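Local coordinates for probable transcriptional repressor protein (Mycobacterium tuberculosis, PDB 4FX0) that is a redox-dependent MarR-family transcription factor that probably represses transcription by binding DNA through a winged helix-turn-helix, at residues L53-L58 / T68-L73; S37-I42 / E74-D79; T32-S37 / I62-T67. One frame throughout, in Å; residues are numbered along the deposited sequence.

The three interactions hold together the helical core of a winged helix-turn-helix, with centres only 8 to 9 Å apart. Interaction 1 joins helices 55-62 and 66-78, interaction 2 sets the later part of helix 66-78 against helix 33-45, and interaction 3 packs the start of helix 33-45 against the end of helix 55-62 and the turn that follows it. Along the chain, both segments of interaction 1 fall between those of interaction 2, whereas the segments of interaction 3 alternate with those of each of the others. Helix 66-78, probably the DNA-recognition helix as in other MarR proteins, thus packs against both other helices, through interactions 1 and 2, and interactions 2 and 3 also reach the second subunit.

Interaction 1 (L53-L58 / T68-L73); sequences LTMSEL and TLTRNL
Met-55 and Leu-58 of helix 55-62 meet Leu-69, Thr-70 and Leu-73 of helix 66-78, and the contact between them is almost wholly apolar. Leu-58 and Leu-69 set their branches across each other at about a right angle, Leu-58 CD2 lying 3.5 Å from Leu-69 CD1. In both leucines CG is anti to the backbone N (chi1 178° and 169°), which carries the two branched ends towards the facing helix. The other methyl of Leu-69, CD2, turns to the first turn of helix 55-62, against the backbone carbonyl of Met-55 and 4.0 Å from Met-55 SD.

Met-55 supplies the thioether packing. Bends at chi2 and chi3 lead its thioether along helix 66-78, with Met-55 SD 3.7 Å from Thr-70 CG2 and Met-55 CE 3.8 Å from Leu-73 CD2. The polar side of Thr-70 is used within its own helix, where OG1 is hydrogen-bonded to the carbonyl oxygens of Arg-66 and Thr-67.

These two helices are the helix-turn-helix pair. Helix 33-45 adjoins the leucines, with Val-41 against Leu-58 and Thr-38 against Leu-69, while Leu-53, just ahead of helix 55-62, pairs its backbone with Lys-93 of strand 93-97.

Interaction 2 (S37-I42 / E74-D79); sequences STLAVI and EVMRRD
In the three-helix core of the winged helix-turn-helix, Met-76 near the end of helix 66-78 reaches across to Thr-38 and Leu-39 of helix 33-45. It is a one-sided contact, in which a single long side chain bridges helix segments whose nearest CA atoms, Leu-39 CA and Met-76 CA, are 9.3 Å apart. The chain of Met-76 is extended at chi2 (177°) and turns at chi3 (74°), which brings the sulfur alongside Thr-38 and sets the methyl against both Thr-38 and Leu-39. Met-76 CE is 3.4 Å from Leu-39 CD2 and 3.2 Å from Thr-38 OG1, and Met-76 SD is 3.3 Å from the same hydroxyl oxygen. That hydroxyl is already engaged by its own helix, through a hydrogen bond with the carbonyl oxygen of Gln-35, so the thioether packs against a polar group that has its partner.

The wing closes over this part of the core: Val-82 of strand 82-86 touches Leu-39, Ile-42 and Met-76, and Leu-97 of strand 93-97 touches Leu-39 and Ile-42. Helix 66-78 carries charge on a different side, where Arg-77 NH1 forms a salt bridge with Glu-74 OE1 (2.8 Å); Glu-74 OE1 accepts through its syn lone pair and sits 17° out of the guanidinium plane of Arg-77. On helix 33-45, Ala-40 packs against Phe-3 of the second subunit.

Interaction 3 (T32-S37 / I62-T67); sequences TNTQFS and IGVERT
Ser-37 and Ile-62 form the close part of this contact, where the first turns of helix 33-45 meet the end of helix 55-62. Ile-62 CG2 lies 3.8 Å from Ser-37 CB, and Ile-62 CG1 is 4.2 Å from both Ser-37 CB and the carbonyl carbon of Ser-37. With CG2 anti to the backbone N, Ile-62 turns this methyl to the serine. Packing thins towards Thr-34 and Val-64, whose nearest atoms, Thr-34 CG2 and Val-64 CG1, are 4.4 Å apart. Beyond Val-64 the chain runs through exposed Glu-65, Arg-66 and Thr-67 into helix 66-78.

The turn of the helix-turn-helix begins here with a Schellman motif: Gly-63, with phi 84°, ends helix 55-62, and Val-64 follows with its CB pointing towards helix 33-45. At the start of helix 33-45 several polar groups bond within the segment. Asn-33 O accepts from Ser-37 N and Ser-37 OG, which approach from opposite faces of its carbonyl plane, and Thr-32 N donates to Gln-35 OE1 (3.1 Å) from above the amide plane. Thr-32 OG1 and Thr-34 OG1 share a hydrogen bond of 3.2 Å.

Arg-12 of the second subunit is hydrogen-bonded to Ser-37 OG and packs against Thr-34 and Ile-62. Across the two segments the contact is therefore one of carbon surfaces without directional bonds, while the serine hydroxyl ties the helix start to the dimer partner.

Interaction 1 (L53-L58 / T68-L73)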
loop_
_atom_site.group_PDB
_atom_site.type_symbol
_atom_site.label_atom_id
_atom_site.label_comp_id
_atom_site.label_asym_id
_atom_site.label_seq_id
_atom_site.Cartn_x
_atom_site.Cartn_y
_atom_site.Cartn_z
ATOM N N LEU B 53 -0.230 -20.336 -11.419
ATOM C CA LEU B 53 -0.188 -19.669 -10.124
ATOM C C LEU B 53 -1.577 -19.445 -9.544
ATOM O O LEU B 53 -2.530 -19.164 -10.272
ATOM C CB LEU B 53 0.524 -18.319 -10.235
ATOM C CG LEU B 53 2.038 -18.302 -10.434
ATOM C CD1 LEU B 53 2.529 -16.866 -10.436
ATOM C CD2 LEU B 53 2.735 -19.105 -9.348
ATOM N N THR B 54 -1.682 -19.565 -8.226
ATOM C CA THR B 54 -2.908 -19.217 -7.528
ATOM C C THR B 54 -3.051 -17.702 -7.540
ATOM O O THR B 54 -2.053 -16.981 -7.561
ATOM C CB THR B 54 -2.883 -19.715 -6.071
ATOM O OG1 THR B 54 -2.609 -21.121 -6.049
ATOM C CG2 THR B 54 -4.218 -19.451 -5.391
ATOM N N MET B 55 -4.287 -17.218 -7.536
ATOM C CA MET B 55 -4.531 -15.781 -7.502
ATOM C C MET B 55 -4.024 -15.171 -6.199
ATOM O O MET B 55 -3.519 -14.050 -6.186
ATOM C CB MET B 55 -6.019 -15.482 -7.680
ATOM C CG MET B 55 -6.578 -15.860 -9.044
ATOM S SD MET B 55 -6.034 -14.768 -10.376
ATOM C CE MET B 55 -4.425 -15.450 -10.771
ATOM N N SER B 56 -4.160 -15.912 -5.106
ATOM C CA SER B 56 -3.659 -15.454 -3.817
ATOM C C SER B 56 -2.134 -15.494 -3.793
ATOM O O SER B 56 -1.489 -14.610 -3.228
ATOM C CB SER B 56 -4.237 -16.296 -2.676
ATOM O OG SER B 56 -3.970 -17.674 -2.865
ATOM N N GLU B 57 -1.564 -16.522 -4.414
ATOM C CA GLU B 57 -0.115 -16.665 -4.501
ATOM C C GLU B 57 0.485 -15.502 -5.284
ATOM O O GLU B 57 1.595 -15.049 -4.998
ATOM C CB GLU B 57 0.249 -17.994 -5.167
ATOM C CG GLU B 57 1.743 -18.266 -5.255
ATOM C CD GLU B 57 2.374 -18.522 -3.899
ATOM O OE1 GLU B 57 1.632 -18.832 -2.943
ATOM O OE2 GLU B 57 3.614 -18.413 -3.791
ATOM N N LEU B 58 -0.264 -15.023 -6.274
ATOM C CA LEU B 58 0.158 -13.894 -7.095
ATOM C C LEU B 58 -0.120 -12.566 -6.397
ATOM O O LEU B 58 0.762 -11.714 -6.291
ATOM C CB LEU B 58 -0.561 -13.930 -8.444
ATOM C CG LEU B 58 -0.252 -12.784 -9.410
ATOM C CD1 LEU B 58 1.226 -12.772 -9.761
ATOM C CD2 LEU B 58 -1.103 -12.894 -10.666
ATOM N N THR B 68 -8.577 -7.253 -6.011
ATOM C CA THR B 68 -7.903 -6.200 -6.758
ATOM C C THR B 68 -7.065 -6.799 -7.881
ATOM O O THR B 68 -7.162 -6.379 -9.035
ATOM C CB THR B 68 -6.996 -5.357 -5.847
ATOM O OG1 THR B 68 -7.723 -4.969 -4.675
ATOM C CG2 THR B 68 -6.512 -4.114 -6.579
ATOM N N LEU B 69 -6.246 -7.786 -7.533
ATOM C CA LEU B 69 -5.412 -8.474 -8.509
ATOM C C LEU B 69 -6.248 -9.008 -9.664
ATOM O O LEU B 69 -6.019 -8.663 -10.824
ATOM C CB LEU B 69 -4.669 -9.635 -7.853
ATOM C CG LEU B 69 -3.977 -10.560 -8.858
ATOM C CD1 LEU B 69 -2.562 -10.078 -9.138
ATOM C CD2 LEU B 69 -3.968 -11.992 -8.357
ATOM N N THR B 70 -7.212 -9.858 -9.333
ATOM C CA THR B 70 -8.074 -10.478 -10.330
ATOM C C THR B 70 -8.718 -9.444 -11.249
ATOM O O THR B 70 -8.684 -9.588 -12.471
ATOM C CB THR B 70 -9.171 -11.329 -9.669
ATOM O OG1 THR B 70 -9.917 -10.518 -8.752
ATOM C CG2 THR B 70 -8.551 -12.497 -8.917
ATOM N N ARG B 71 -9.303 -8.404 -10.662
ATOM C CA ARG B 71 -9.933 -7.350 -11.450
ATOM C C ARG B 71 -8.927 -6.725 -12.410
ATOM O O ARG B 71 -9.233 -6.482 -13.578
ATOM C CB ARG B 71 -10.544 -6.276 -10.543
ATOM C CG ARG B 71 -9.976 -4.881 -10.770
ATOM C CD ARG B 71 -10.823 -3.806 -10.107
ATOM N NE ARG B 71 -10.163 -3.208 -8.949
ATOM C CZ ARG B 71 -10.453 -3.502 -7.686
ATOM N NH1 ARG B 71 -11.400 -4.389 -7.410
ATOM N NH2 ARG B 71 -9.801 -2.905 -6.698
ATOM N N ASN B 72 -7.721 -6.471 -11.911
ATOM C CA ASN B 72 -6.658 -5.913 -12.734
ATOM C C ASN B 72 -6.199 -6.897 -13.797
ATOM O O ASN B 72 -6.009 -6.534 -14.954
ATOM C CB ASN B 72 -5.475 -5.476 -11.869
ATOM C CG ASN B 72 -5.612 -4.049 -11.380
ATOM O OD1 ASN B 72 -5.970 -3.152 -12.144
ATOM N ND2 ASN B 72 -5.333 -3.832 -10.101
ATOM N N LEU B 73 -6.026 -8.150 -13.398
ATOM C CA LEU B 73 -5.638 -9.187 -14.338
ATOM C C LEU B 73 -6.654 -9.266 -15.472
ATOM O O LEU B 73 -6.297 -9.536 -16.619
ATOM C CB LEU B 73 -5.527 -10.536 -13.633
ATOM C CG LEU B 73 -4.652 -11.561 -14.355
ATOM C CD1 LEU B 73 -3.248 -11.007 -14.541
ATOM C CD2 LEU B 73 -4.621 -12.868 -13.584
#

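Interaction 2 (S37-I42 / E74-D79)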
loop_
_atom_site.group_PDB
_atom_site.type_symbol
_atom_site.label_atom_id
_atom_site.label_comp_id
_atom_site.label_asym_id
_atom_site.label_seq_id
_atom_site.Cartn_x
_atom_site.Cartn_y
_atom_site.Cartn_z
ATOM N N SER B 37 3.658 -4.043 -12.107
ATOM C CA SER B 37 4.183 -4.994 -11.135
ATOM C C SER B 37 3.881 -6.434 -11.536
ATOM O O SER B 37 4.789 -7.255 -11.655
ATOM C CB SER B 37 3.616 -4.711 -9.743
ATOM O OG SER B 37 3.956 -3.406 -9.307
ATOM N N THR B 38 2.601 -6.736 -11.740
ATOM C CA THR B 38 2.193 -8.093 -12.083
ATOM C C THR B 38 2.901 -8.567 -13.347
ATOM O O THR B 38 3.375 -9.701 -13.410
ATOM C CB THR B 38 0.665 -8.212 -12.267
ATOM O OG1 THR B 38 0.260 -7.496 -13.439
ATOM C CG2 THR B 38 -0.067 -7.655 -11.055
ATOM N N LEU B 39 2.975 -7.696 -14.348
ATOM C CA LEU B 39 3.688 -8.021 -15.578
ATOM C C LEU B 39 5.117 -8.426 -15.259
ATOM O O LEU B 39 5.553 -9.524 -15.602
ATOM C CB LEU B 39 3.700 -6.829 -16.536
ATOM C CG LEU B 39 2.390 -6.496 -17.246
ATOM C CD1 LEU B 39 2.606 -5.369 -18.239
ATOM C CD2 LEU B 39 1.841 -7.728 -17.945
ATOM N N ALA B 40 5.839 -7.524 -14.601
ATOM C CA ALA B 40 7.217 -7.776 -14.210
ATOM C C ALA B 40 7.342 -9.137 -13.539
ATOM O O ALA B 40 8.220 -9.929 -13.881
ATOM C CB ALA B 40 7.710 -6.678 -13.281
ATOM N N VAL B 41 6.452 -9.405 -12.589
ATOM C CA VAL B 41 6.433 -10.683 -11.885
ATOM C C VAL B 41 6.323 -11.846 -12.861
ATOM O O VAL B 41 7.064 -12.825 -12.762
ATOM C CB VAL B 41 5.254 -10.763 -10.894
ATOM C CG1 VAL B 41 5.069 -12.189 -10.400
ATOM C CG2 VAL B 41 5.466 -9.805 -9.730
ATOM N N ILE B 42 5.390 -11.731 -13.800
ATOM C CA ILE B 42 5.159 -12.775 -14.792
ATOM C C ILE B 42 6.370 -12.957 -15.701
ATOM O O ILE B 42 6.802 -14.080 -15.957
ATOM C CB ILE B 42 3.913 -12.473 -15.646
ATOM C CG1 ILE B 42 2.663 -12.443 -14.763
ATOM C CG2 ILE B 42 3.761 -13.508 -16.749
ATOM C CD1 ILE B 42 1.399 -12.066 -15.502
ATOM N N GLU B 74 -7.920 -9.026 -15.145
ATOM C CA GLU B 74 -8.983 -9.041 -16.144
ATOM C C GLU B 74 -8.806 -7.916 -17.157
ATOM O O GLU B 74 -8.767 -8.161 -18.363
ATOM C CB GLU B 74 -10.360 -8.937 -15.485
ATOM C CG GLU B 74 -11.239 -10.164 -15.690
ATOM C CD GLU B 74 -11.324 -10.594 -17.146
ATOM O OE1 GLU B 74 -10.786 -11.672 -17.479
ATOM O OE2 GLU B 74 -11.932 -9.863 -17.958
ATOM N N VAL B 75 -8.703 -6.685 -16.667
ATOM C CA VAL B 75 -8.518 -5.540 -17.550
ATOM C C VAL B 75 -7.248 -5.710 -18.374
ATOM O O VAL B 75 -7.151 -5.210 -19.495
ATOM C CB VAL B 75 -8.476 -4.201 -16.774
ATOM C CG1 VAL B 75 -7.368 -4.212 -15.738
ATOM C CG2 VAL B 75 -8.299 -3.031 -17.734
ATOM N N MET B 76 -6.280 -6.434 -17.820
ATOM C CA MET B 76 -5.015 -6.671 -18.507
ATOM C C MET B 76 -5.161 -7.684 -19.636
ATOM O O MET B 76 -4.722 -7.435 -20.759
ATOM C CB MET B 76 -3.943 -7.131 -17.520
ATOM C CG MET B 76 -3.622 -6.114 -16.442
ATOM S SD MET B 76 -2.412 -6.735 -15.264
ATOM C CE MET B 76 -0.925 -6.655 -16.252
ATOM N N ARG B 77 -5.771 -8.829 -19.339
ATOM C CA ARG B 77 -6.004 -9.839 -20.366
ATOM C C ARG B 77 -6.991 -9.304 -21.394
ATOM O O ARG B 77 -6.933 -9.660 -22.571
ATOM C CB ARG B 77 -6.534 -11.143 -19.763
ATOM C CG ARG B 77 -8.026 -11.136 -19.469
ATOM C CD ARG B 77 -8.638 -12.526 -19.609
ATOM N NE ARG B 77 -9.324 -12.703 -20.887
ATOM C CZ ARG B 77 -10.546 -12.247 -21.146
ATOM N NH1 ARG B 77 -11.216 -11.578 -20.216
ATOM N NH2 ARG B 77 -11.097 -12.454 -22.334
ATOM N N ARG B 78 -7.897 -8.444 -20.938
ATOM C CA ARG B 78 -8.882 -7.827 -21.813
ATOM C C ARG B 78 -8.187 -6.886 -22.790
ATOM O O ARG B 78 -8.715 -6.581 -23.859
ATOM C CB ARG B 78 -9.915 -7.058 -20.987
ATOM C CG ARG B 78 -11.229 -6.798 -21.705
ATOM C CD ARG B 78 -12.223 -6.097 -20.791
ATOM N NE ARG B 78 -13.598 -6.253 -21.256
ATOM C CZ ARG B 78 -14.236 -5.373 -22.022
ATOM N NH1 ARG B 78 -13.626 -4.263 -22.414
ATOM N NH2 ARG B 78 -15.489 -5.603 -22.393
ATOM N N ASP B 79 -6.995 -6.433 -22.413
ATOM C CA ASP B 79 -6.229 -5.507 -23.237
ATOM C C ASP B 79 -5.130 -6.232 -24.010
ATOM O O ASP B 79 -4.314 -5.605 -24.686
ATOM C CB ASP B 79 -5.629 -4.394 -22.375
ATOM C CG ASP B 79 -5.096 -3.241 -23.201
ATOM O OD1 ASP B 79 -5.898 -2.363 -23.582
ATOM O OD2 ASP B 79 -3.877 -3.211 -23.469
#

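Interaction 3 (T32-S37 / I62-T67)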
loop_
_atom_site.group_PDB
_atom_site.type_symbol
_atom_site.label_atom_id
_atom_site.label_comp_id
_atom_site.label_asym_id
_atom_site.label_seq_id
_atom_site.Cartn_x
_atom_site.Cartn_y
_atom_site.Cartn_z
ATOM N N THR B 32 -0.586 0.768 -15.009
ATOM C CA THR B 32 -0.640 1.221 -13.626
ATOM C C THR B 32 0.472 0.518 -12.858
ATOM O O THR B 32 0.968 -0.523 -13.294
ATOM C CB THR B 32 -2.002 0.918 -12.975
ATOM O OG1 THR B 32 -2.166 -0.498 -12.832
ATOM C CG2 THR B 32 -3.132 1.473 -13.828
ATOM N N ASN B 33 0.873 1.086 -11.725
ATOM C CA ASN B 33 1.968 0.513 -10.947
ATOM C C ASN B 33 1.719 -0.952 -10.596
ATOM O O ASN B 33 2.627 -1.780 -10.679
ATOM C CB ASN B 33 2.250 1.341 -9.688
ATOM C CG ASN B 33 1.130 1.261 -8.666
ATOM O OD1 ASN B 33 1.140 0.404 -7.783
ATOM N ND2 ASN B 33 0.163 2.165 -8.776
ATOM N N THR B 34 0.484 -1.270 -10.222
ATOM C CA THR B 34 0.121 -2.647 -9.906
ATOM C C THR B 34 0.186 -3.524 -11.154
ATOM O O THR B 34 0.704 -4.639 -11.109
ATOM C CB THR B 34 -1.285 -2.739 -9.289
ATOM O OG1 THR B 34 -2.262 -2.321 -10.251
ATOM C CG2 THR B 34 -1.384 -1.857 -8.053
ATOM N N GLN B 35 -0.343 -3.018 -12.264
ATOM C CA GLN B 35 -0.291 -3.742 -13.533
ATOM C C GLN B 35 1.155 -4.000 -13.938
ATOM O O GLN B 35 1.553 -5.142 -14.167
ATOM C CB GLN B 35 -1.017 -2.966 -14.634
ATOM C CG GLN B 35 -2.531 -2.953 -14.497
ATOM C CD GLN B 35 -3.190 -1.956 -15.431
ATOM O OE1 GLN B 35 -2.527 -1.340 -16.267
ATOM N NE2 GLN B 35 -4.499 -1.787 -15.289
ATOM N N PHE B 36 1.936 -2.928 -14.026
ATOM C CA PHE B 36 3.363 -3.041 -14.292
ATOM C C PHE B 36 3.981 -4.106 -13.395
ATOM O O PHE B 36 4.727 -4.969 -13.861
ATOM C CB PHE B 36 4.056 -1.695 -14.065
ATOM C CG PHE B 36 5.551 -1.794 -13.945
ATOM C CD1 PHE B 36 6.355 -1.785 -15.074
ATOM C CD2 PHE B 36 6.153 -1.892 -12.702
ATOM C CE1 PHE B 36 7.732 -1.876 -14.963
ATOM C CE2 PHE B 36 7.529 -1.983 -12.585
ATOM C CZ PHE B 36 8.319 -1.974 -13.716
ATOM N N SER B 37 3.658 -4.043 -12.107
ATOM C CA SER B 37 4.183 -4.994 -11.135
ATOM C C SER B 37 3.881 -6.434 -11.536
ATOM O O SER B 37 4.789 -7.255 -11.655
ATOM C CB SER B 37 3.616 -4.711 -9.743
ATOM O OG SER B 37 3.956 -3.406 -9.307
ATOM N N ILE B 62 2.632 -9.394 -5.346
ATOM C CA ILE B 62 2.573 -7.990 -5.741
ATOM C C ILE B 62 2.170 -7.103 -4.558
ATOM O O ILE B 62 2.328 -5.880 -4.598
ATOM C CB ILE B 62 1.633 -7.770 -6.955
ATOM C CG1 ILE B 62 2.245 -8.368 -8.224
ATOM C CG2 ILE B 62 1.371 -6.293 -7.187
ATOM C CD1 ILE B 62 1.993 -9.844 -8.399
ATOM N N GLY B 63 1.666 -7.731 -3.500
ATOM C CA GLY B 63 1.301 -7.018 -2.289
ATOM C C GLY B 63 -0.084 -6.403 -2.354
ATOM O O GLY B 63 -0.333 -5.351 -1.764
ATOM N N VAL B 64 -0.986 -7.063 -3.073
ATOM C CA VAL B 64 -2.360 -6.590 -3.203
ATOM C C VAL B 64 -3.351 -7.669 -2.775
ATOM O O VAL B 64 -2.956 -8.779 -2.418
ATOM C CB VAL B 64 -2.675 -6.168 -4.652
ATOM C CG1 VAL B 64 -1.696 -5.101 -5.121
ATOM C CG2 VAL B 64 -2.639 -7.375 -5.578
ATOM N N GLU B 65 -4.638 -7.336 -2.809
ATOM C CA GLU B 65 -5.689 -8.297 -2.490
ATOM C C GLU B 65 -6.094 -9.092 -3.727
ATOM O O GLU B 65 -5.947 -8.618 -4.854
ATOM C CB GLU B 65 -6.911 -7.588 -1.906
ATOM C CG GLU B 65 -6.677 -6.964 -0.545
ATOM C CD GLU B 65 -7.924 -6.318 0.024
ATOM O OE1 GLU B 65 -8.883 -6.094 -0.746
ATOM O OE2 GLU B 65 -7.947 -6.038 1.242
ATOM N N ARG B 66 -6.607 -10.300 -3.512
ATOM C CA ARG B 66 -7.042 -11.150 -4.614
ATOM C C ARG B 66 -8.024 -10.424 -5.526
ATOM O O ARG B 66 -7.846 -10.394 -6.744
ATOM C CB ARG B 66 -7.664 -12.450 -4.094
ATOM C CG ARG B 66 -6.791 -13.676 -4.316
ATOM C CD ARG B 66 -7.458 -14.958 -3.833
ATOM N NE ARG B 66 -8.583 -15.362 -4.674
ATOM C CZ ARG B 66 -8.964 -16.624 -4.854
ATOM N NH1 ARG B 66 -8.303 -17.609 -4.259
ATOM N NH2 ARG B 66 -9.999 -16.903 -5.634
ATOM N N THR B 67 -9.058 -9.839 -4.931
ATOM C CA THR B 67 -10.077 -9.128 -5.694
ATOM C C THR B 67 -9.452 -8.068 -6.592
ATOM O O THR B 67 -9.751 -7.991 -7.784
ATOM C CB THR B 67 -11.111 -8.463 -4.768
ATOM O OG1 THR B 67 -10.443 -7.589 -3.850
ATOM C CG2 THR B 67 -11.882 -9.519 -3.988
#